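Side-chain contacts in citrate synthase (Pyrobaculum aerophilum, PDB 2IBP), which probably catalyses the condensation of acetyl-CoA with oxaloacetate, with hydrolysis of the thioester, to give citrate and CoA, a step of the tricarboxylic acid cycle: residues 84-89 with 150-155; 69-74 with 146-151; 305-310 with 318-323. All blocks are in the same frame, centred on the assembly; numbering follows the deposited sequence.

Interaction 1. Residues 84-89 with 150-155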
# COMPACT_ATOMS: atom_id res chain seq x y z
N ILE A 84 -5.65 27.42 8.30
CA ILE A 84 -4.23 27.76 8.25
C ILE A 84 -3.60 27.63 9.62
O ILE A 84 -2.53 27.04 9.76
CB ILE A 84 -4.03 29.16 7.65
CG1 ILE A 84 -4.31 29.11 6.14
CG2 ILE A 84 -2.66 29.68 7.97
CD1 ILE A 84 -4.22 30.44 5.44
N ASN A 85 -4.30 28.09 10.66
CA ASN A 85 -3.77 27.96 12.01
C ASN A 85 -3.67 26.52 12.50
O ASN A 85 -2.71 26.16 13.15
CB ASN A 85 -4.61 28.77 12.98
CG ASN A 85 -4.22 30.23 13.00
OD1 ASN A 85 -3.09 30.59 12.69
ND2 ASN A 85 -5.15 31.09 13.44
N ARG A 86 -4.63 25.68 12.14
CA ARG A 86 -4.58 24.28 12.52
C ARG A 86 -3.40 23.62 11.81
O ARG A 86 -2.61 22.92 12.43
CB ARG A 86 -5.87 23.54 12.16
CG ARG A 86 -7.08 23.94 12.98
CD ARG A 86 -8.24 22.97 12.78
NE ARG A 86 -8.68 22.85 11.39
CZ ARG A 86 -9.62 23.59 10.82
NH1 ARG A 86 -10.15 24.63 11.49
NH2 ARG A 86 -9.96 23.38 9.57
N MET A 87 -3.26 23.91 10.53
CA MET A 87 -2.17 23.33 9.74
C MET A 87 -0.83 23.74 10.34
O MET A 87 0.05 22.92 10.50
CB MET A 87 -2.29 23.74 8.26
CG MET A 87 -3.60 23.31 7.64
SD MET A 87 -3.65 21.53 7.42
CE MET A 87 -2.70 21.56 5.89
N LYS A 88 -0.69 25.00 10.72
CA LYS A 88 0.56 25.45 11.32
C LYS A 88 0.88 24.68 12.60
O LYS A 88 2.04 24.33 12.84
CB LYS A 88 0.52 26.96 11.57
CG LYS A 88 0.71 27.75 10.32
CD LYS A 88 0.49 29.23 10.54
CE LYS A 88 0.84 29.99 9.30
NZ LYS A 88 0.68 31.45 9.50
N LYS A 89 -0.13 24.46 13.43
CA LYS A 89 0.02 23.72 14.67
C LYS A 89 0.41 22.26 14.38
O LYS A 89 1.18 21.65 15.12
CB LYS A 89 -1.29 23.72 15.46
CG LYS A 89 -1.22 23.04 16.81
CD LYS A 89 -2.56 23.08 17.54
CE LYS A 89 -3.63 22.27 16.81
NZ LYS A 89 -4.91 22.20 17.57
N ILE A 150 -7.27 14.30 10.94
CA ILE A 150 -6.12 13.48 10.55
C ILE A 150 -5.65 13.80 9.15
O ILE A 150 -4.44 13.87 8.89
CB ILE A 150 -6.45 11.97 10.70
CG1 ILE A 150 -6.71 11.67 12.18
CG2 ILE A 150 -5.30 11.11 10.14
CD1 ILE A 150 -7.49 10.38 12.45
N ALA A 151 -6.60 13.97 8.24
CA ALA A 151 -6.30 14.35 6.86
C ALA A 151 -5.51 15.67 6.84
O ALA A 151 -4.48 15.78 6.17
CB ALA A 151 -7.56 14.44 6.02
N GLU A 152 -5.96 16.65 7.62
CA GLU A 152 -5.24 17.93 7.71
C GLU A 152 -3.81 17.74 8.25
O GLU A 152 -2.86 18.32 7.73
CB GLU A 152 -6.00 18.91 8.62
CG GLU A 152 -7.29 19.37 8.04
CD GLU A 152 -7.98 20.41 8.89
OE1 GLU A 152 -7.47 20.77 9.98
OE2 GLU A 152 -9.03 20.90 8.43
N LYS A 153 -3.66 16.87 9.24
CA LYS A 153 -2.36 16.63 9.82
C LYS A 153 -1.42 16.04 8.79
O LYS A 153 -0.25 16.41 8.73
CB LYS A 153 -2.45 15.69 11.00
CG LYS A 153 -3.05 16.32 12.22
CD LYS A 153 -3.22 15.28 13.28
CE LYS A 153 -3.87 15.81 14.51
NZ LYS A 153 -4.09 14.66 15.44
N LEU A 154 -1.91 15.09 8.01
CA LEU A 154 -1.07 14.48 6.97
C LEU A 154 -0.59 15.51 5.92
O LEU A 154 0.57 15.51 5.50
CB LEU A 154 -1.85 13.34 6.30
CG LEU A 154 -1.82 12.06 7.14
CD1 LEU A 154 -3.01 11.14 6.88
CD2 LEU A 154 -0.50 11.30 6.96
N VAL A 155 -1.48 16.40 5.53
CA VAL A 155 -1.13 17.43 4.56
C VAL A 155 -0.11 18.39 5.20
O VAL A 155 0.88 18.79 4.58
CB VAL A 155 -2.39 18.18 4.12
CG1 VAL A 155 -2.03 19.39 3.24
CG2 VAL A 155 -3.33 17.22 3.40

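Interaction 2. Residues 69-74 with 146-151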
# COMPACT_ATOMS: atom_id res chain seq x y z
N ILE A 69 -9.78 20.90 -1.95
CA ILE A 69 -9.73 19.48 -2.30
C ILE A 69 -10.29 18.64 -1.16
O ILE A 69 -11.08 17.74 -1.39
CB ILE A 69 -8.31 19.07 -2.69
CG1 ILE A 69 -7.95 19.70 -4.04
CG2 ILE A 69 -8.21 17.55 -2.81
CD1 ILE A 69 -6.49 19.53 -4.44
N LEU A 70 -9.89 18.94 0.06
CA LEU A 70 -10.35 18.16 1.20
C LEU A 70 -11.84 18.33 1.52
O LEU A 70 -12.58 17.33 1.66
CB LEU A 70 -9.50 18.52 2.41
CG LEU A 70 -9.82 17.74 3.68
CD1 LEU A 70 -9.71 16.22 3.45
CD2 LEU A 70 -8.86 18.19 4.79
N TYR A 71 -12.30 19.58 1.59
CA TYR A 71 -13.68 19.86 1.99
C TYR A 71 -14.70 20.00 0.86
O TYR A 71 -15.92 20.00 1.12
CB TYR A 71 -13.70 21.06 2.92
CG TYR A 71 -13.00 20.78 4.23
CD1 TYR A 71 -13.58 19.94 5.16
CD2 TYR A 71 -11.74 21.30 4.50
CE1 TYR A 71 -12.95 19.66 6.34
CE2 TYR A 71 -11.10 21.02 5.69
CZ TYR A 71 -11.69 20.15 6.59
OH TYR A 71 -11.10 19.84 7.79
N GLY A 72 -14.23 20.18 -0.36
CA GLY A 72 -15.10 20.19 -1.52
C GLY A 72 -15.62 21.55 -1.93
O GLY A 72 -16.40 21.66 -2.88
N ARG A 73 -15.20 22.58 -1.22
CA ARG A 73 -15.59 23.93 -1.56
C ARG A 73 -14.56 24.94 -1.08
O ARG A 73 -13.72 24.63 -0.25
CB ARG A 73 -16.93 24.28 -0.92
CG ARG A 73 -16.88 24.27 0.58
CD ARG A 73 -18.21 24.68 1.15
NE ARG A 73 -18.19 24.56 2.60
CZ ARG A 73 -17.67 25.46 3.42
NH1 ARG A 73 -17.09 26.57 2.95
NH2 ARG A 73 -17.72 25.25 4.73
N LEU A 74 -14.65 26.16 -1.58
CA LEU A 74 -13.74 27.21 -1.15
C LEU A 74 -14.09 27.66 0.26
O LEU A 74 -15.27 27.76 0.61
CB LEU A 74 -13.80 28.40 -2.11
CG LEU A 74 -13.26 28.18 -3.52
CD1 LEU A 74 -13.58 29.37 -4.43
CD2 LEU A 74 -11.75 27.92 -3.49
N LEU A 146 -12.85 13.36 13.24
CA LEU A 146 -11.50 12.85 13.50
C LEU A 146 -10.76 12.65 12.18
O LEU A 146 -9.59 13.03 12.04
CB LEU A 146 -11.53 11.50 14.24
CG LEU A 146 -12.05 11.53 15.68
CD1 LEU A 146 -12.24 10.14 16.27
CD2 LEU A 146 -11.11 12.36 16.52
N ALA A 147 -11.45 12.02 11.22
CA ALA A 147 -10.86 11.70 9.92
C ALA A 147 -10.36 12.98 9.22
O ALA A 147 -9.28 13.01 8.64
CB ALA A 147 -11.85 10.95 9.04
N TYR A 148 -11.15 14.05 9.27
CA TYR A 148 -10.74 15.30 8.61
C TYR A 148 -9.57 15.94 9.35
O TYR A 148 -8.66 16.51 8.73
CB TYR A 148 -11.92 16.24 8.44
CG TYR A 148 -12.76 15.85 7.24
CD1 TYR A 148 -13.66 14.79 7.30
CD2 TYR A 148 -12.55 16.45 6.01
CE1 TYR A 148 -14.38 14.40 6.18
CE2 TYR A 148 -13.27 16.08 4.88
CZ TYR A 148 -14.17 15.05 4.96
OH TYR A 148 -14.88 14.68 3.84
N ARG A 149 -9.58 15.85 10.67
CA ARG A 149 -8.47 16.36 11.48
C ARG A 149 -7.18 15.63 11.05
O ARG A 149 -6.13 16.24 10.86
CB ARG A 149 -8.75 16.13 12.97
CG ARG A 149 -7.98 17.02 13.94
CD ARG A 149 -8.45 16.76 15.40
NE ARG A 149 -9.91 16.80 15.51
CZ ARG A 149 -10.61 16.31 16.54
NH1 ARG A 149 -10.00 15.72 17.56
NH2 ARG A 149 -11.93 16.38 16.53
N ILE A 150 -7.27 14.30 10.94
CA ILE A 150 -6.12 13.48 10.55
C ILE A 150 -5.65 13.80 9.15
O ILE A 150 -4.44 13.87 8.89
CB ILE A 150 -6.45 11.97 10.70
CG1 ILE A 150 -6.71 11.67 12.18
CG2 ILE A 150 -5.30 11.11 10.14
CD1 ILE A 150 -7.49 10.38 12.45
N ALA A 151 -6.60 13.97 8.24
CA ALA A 151 -6.30 14.35 6.86
C ALA A 151 -5.51 15.67 6.84
O ALA A 151 -4.48 15.78 6.17
CB ALA A 151 -7.56 14.44 6.02
O HOH W 1 -15.13 16.59 1.90

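Interaction 3. Residues 305-310 with 318-323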
# COMPACT_ATOMS: atom_id res chain seq x y z
N PHE A 305 6.08 30.03 -14.82
CA PHE A 305 6.79 30.25 -13.57
C PHE A 305 8.29 30.05 -13.78
O PHE A 305 9.12 30.82 -13.28
CB PHE A 305 6.32 29.29 -12.48
CG PHE A 305 7.27 29.24 -11.35
CD1 PHE A 305 7.37 30.32 -10.50
CD2 PHE A 305 8.21 28.23 -11.25
CE1 PHE A 305 8.35 30.37 -9.54
CE2 PHE A 305 9.19 28.29 -10.29
CZ PHE A 305 9.26 29.35 -9.44
N SER A 306 8.66 28.97 -14.46
CA SER A 306 10.07 28.66 -14.69
C SER A 306 10.76 29.79 -15.43
O SER A 306 11.91 30.12 -15.13
CB SER A 306 10.21 27.34 -15.43
OG SER A 306 9.59 26.30 -14.70
N ARG A 307 10.05 30.37 -16.38
CA ARG A 307 10.58 31.50 -17.14
C ARG A 307 10.91 32.65 -16.17
O ARG A 307 11.97 33.25 -16.26
CB ARG A 307 9.56 31.97 -18.15
CG ARG A 307 10.08 33.04 -19.08
CD ARG A 307 9.00 33.65 -19.93
NE ARG A 307 8.22 32.65 -20.64
CZ ARG A 307 8.62 32.01 -21.74
NH1 ARG A 307 9.83 32.18 -22.24
NH2 ARG A 307 7.80 31.14 -22.31
N ASP A 308 9.97 32.95 -15.28
CA ASP A 308 10.16 33.98 -14.26
C ASP A 308 11.34 33.67 -13.36
O ASP A 308 12.12 34.55 -13.02
CB ASP A 308 8.92 34.16 -13.40
CG ASP A 308 7.76 34.73 -14.17
OD1 ASP A 308 7.98 35.28 -15.28
OD2 ASP A 308 6.62 34.62 -13.67
N TYR A 309 11.46 32.41 -12.96
CA TYR A 309 12.52 32.02 -12.07
C TYR A 309 13.90 32.25 -12.70
O TYR A 309 14.80 32.84 -12.07
CB TYR A 309 12.35 30.54 -11.66
CG TYR A 309 13.34 30.14 -10.60
CD1 TYR A 309 13.04 30.25 -9.25
CD2 TYR A 309 14.62 29.76 -10.96
CE1 TYR A 309 13.96 29.93 -8.29
CE2 TYR A 309 15.55 29.42 -10.00
CZ TYR A 309 15.23 29.52 -8.66
OH TYR A 309 16.15 29.19 -7.70
N VAL A 310 14.08 31.81 -13.94
CA VAL A 310 15.38 31.96 -14.57
C VAL A 310 15.62 33.41 -14.99
O VAL A 310 16.78 33.82 -15.08
CB VAL A 310 15.60 30.97 -15.72
CG1 VAL A 310 15.49 29.54 -15.21
CG2 VAL A 310 14.65 31.22 -16.85
N ASN A 318 21.62 26.21 -18.42
CA ASN A 318 20.89 26.34 -19.69
C ASN A 318 19.69 25.41 -19.81
O ASN A 318 19.21 25.15 -20.91
CB ASN A 318 21.86 26.13 -20.87
CG ASN A 318 23.12 26.99 -20.75
OD1 ASN A 318 24.24 26.47 -20.78
ND2 ASN A 318 22.93 28.27 -20.51
N LEU A 319 19.17 24.99 -18.66
CA LEU A 319 18.06 24.05 -18.65
C LEU A 319 16.82 24.65 -19.31
O LEU A 319 16.17 24.01 -20.13
CB LEU A 319 17.72 23.69 -17.20
CG LEU A 319 18.84 22.98 -16.43
CD1 LEU A 319 18.36 22.70 -15.01
CD2 LEU A 319 19.22 21.69 -17.15
N PHE A 320 16.52 25.90 -18.99
CA PHE A 320 15.32 26.51 -19.56
C PHE A 320 15.49 26.75 -21.08
O PHE A 320 14.59 26.51 -21.87
CB PHE A 320 14.97 27.79 -18.82
CG PHE A 320 13.66 28.36 -19.22
CD1 PHE A 320 12.49 27.81 -18.71
CD2 PHE A 320 13.58 29.40 -20.13
CE1 PHE A 320 11.27 28.31 -19.11
CE2 PHE A 320 12.36 29.88 -20.54
CZ PHE A 320 11.20 29.34 -20.01
N ALA A 321 16.69 27.17 -21.47
CA ALA A 321 17.00 27.41 -22.88
C ALA A 321 16.88 26.12 -23.68
O ALA A 321 16.27 26.10 -24.76
CB ALA A 321 18.42 27.96 -23.01
N ILE A 322 17.43 25.03 -23.14
CA ILE A 322 17.39 23.73 -23.80
C ILE A 322 15.95 23.22 -23.88
O ILE A 322 15.47 22.83 -24.95
CB ILE A 322 18.30 22.73 -23.09
CG1 ILE A 322 19.77 23.18 -23.20
CG2 ILE A 322 18.12 21.32 -23.67
CD1 ILE A 322 20.72 22.41 -22.30
N ALA A 323 15.25 23.22 -22.74
CA ALA A 323 13.87 22.79 -22.72
C ALA A 323 13.00 23.62 -23.66
O ALA A 323 12.18 23.09 -24.41
CB ALA A 323 13.31 22.84 -21.31

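Interaction 1. Residues 84-89 with 150-155
Met87 and Glu152 mark the place where two helices cross: their CA atoms lie 6.5 Å apart, and the axes of segments 84-89 and 150-155 approach to 9.0 Å at a signed angle of -64°. So steep a crossing limits the contact to about one turn of each helix, and few side chains share the work. Arg86 takes the polar half. Arg86 grips the carboxylate of Glu152 side-on, its NE reaching OE1 at 2.8 Å in a nearly straight bond (174°) and its NH2 reaching OE2 at 2.9 Å. Both oxygens offer their syn lone pairs, and the guanidinium and carboxylate planes are only 15° apart, which makes a flat, two-pronged salt bridge; the arginine would be expected to favour the ionised carboxylate. The arginine chain reaches this position through a bend at chi3, while the glutamate runs out extended beyond CG. OE2 of Glu152 also lies very close to the hydroxyl of Tyr71, a probable though unusually short hydrogen bond. Met87 supplies the apolar half. Its chain curls at chi2 and chi3, bringing SD to 3.3 Å from the backbone O of Glu152 and 3.7 Å from its CB, and pressing CE against Val155 CG1 at 3.5 Å, tighter than usual for two carbons. Beyond Val155 lies helix 363-382, which packs through Val373. The arrangement illustrates steep helix-on-helix crossing in the predominantly alpha-helical citrate synthase fold, where a salt bridge with a buried glutamate, beside the apolar contact of one methionine with Val155, joins helices 77-90 and 141-169.

Interaction 2. Residues 69-74 with 146-151
Tyr71 and Tyr148 lie side by side where the last turn of helix 62-71 packs on the side of helix 141-169, within the mainly alpha-helical citrate synthase fold. Their planes are close to parallel, 22° apart, but the rings are slid so far past one another that they hardly overlap, with centroids 5.2 Å apart. The closest atoms are Tyr71 CE1 and Tyr148 CD2, 3.3 Å apart. Leu70 fills the space next to this pair. Its CG, set anti to the backbone N (chi1 -177°), comes to 3.8 Å from Tyr148 CD2, and the CD1 branch reaches on to Ala151 CB at the same distance, 3.8 Å. The same CG also lies over one face of the Tyr71 ring, near its rim, so that the leucine touches both aromatic groups. A second shell fixes these positions. The hydroxyl of Tyr71 has its probable bond to OE2 of Glu152, one turn along from Tyr148, and its ring meets that of Tyr67, while Leu380 of helix 363-382 packs on both Leu70 and Tyr148. A phenylalanine in place of Tyr71 could still lie along Tyr148, but Glu152 would probably lose this hydroxyl partner and the ring would be less firmly fixed. Directly after Tyr71 the chain leaves the helix at Gly72 with a positive phi of 91°, where a CB would collide with the carbonyl O of Tyr71. The Leu70 carbonyl meets Tyr148 in the ring plane, its O standing 3.5 Å from CE2, and a water spans the remaining gap, donating to Leu70 O at 2.7 Å and hydrogen-bonded to Tyr148 OH at 2.7 Å.

Interaction 3. Residues 305-310 with 318-323
An antiparallel pair of consecutive helices, an alpha-alpha hairpin in which helix 297-313 is followed after a short linker by helix 319-332, is closed here by one aromatic side chain: Phe320 wedges among Ser306, Arg307 and Val310. The two segments run roughly antiparallel, at 141°, with their axes 10.8 Å apart, a wide spacing that leaves room for a ring. Set by a chi1 of -172°, the phenyl group points across the gap and lays one face over the backbone of Arg307, in a CH-pi contact whose CA-to-centroid distance is 4.1 Å. The CB of Arg307 comes to 3.6 Å from Phe320 CZ at the ring's far end. Val310 meets the near end, its CG2 3.8 Å from Phe320 CG, and Ser306 CB approaches CE1 of the same ring at 4.0 Å. The guanidinium of Arg307 does not stack on the phenyl face. Bent at chi3, the arginine turns its flat group almost perpendicular to the ring (87°), so that Phe320 CZ lies over one guanidinium face while Arg307 NH1 stands in the ring plane, 3.8 Å from CE2. Its NE is held by a salt bridge to Glu304, which with Asp308 belongs to a magnesium site seen in crystals of this protein; a magnesium ion lies about 5 Å from the nearest side-chain atom of Arg307, although this chain does not ligate the metal in the model. Asp315 in the linker accepts the backbone N-H groups of Phe320 and Ala321. Around the hairpin, Tyr309 and Leu319 rest on helix 349-356, Leu319 and Ile322 on helix 252-263, and Phe305 on helix 198-210.

Interactions 1 and 2 are two parts of one packing site. Their centres are 10 Å apart, both use helix 141-169, and their other halves come from helices 62-71 and 77-90, which are consecutive in the chain. They are joined by the probable hydrogen bond between Glu152 and Tyr71 and by packing of Glu152 CG on Leu70 CD2 at 3.8 Å. Interaction 3 stands apart: its centre is 33 Å and 35 Å from those of interactions 1 and 2, with nearest atoms about 19 Å and 18 Å away. It alone lies near a metal site and a predicted catalytic residue, with Asp308 at the magnesium site and Ser306 about 11 Å, side chain to side chain, from Asp346.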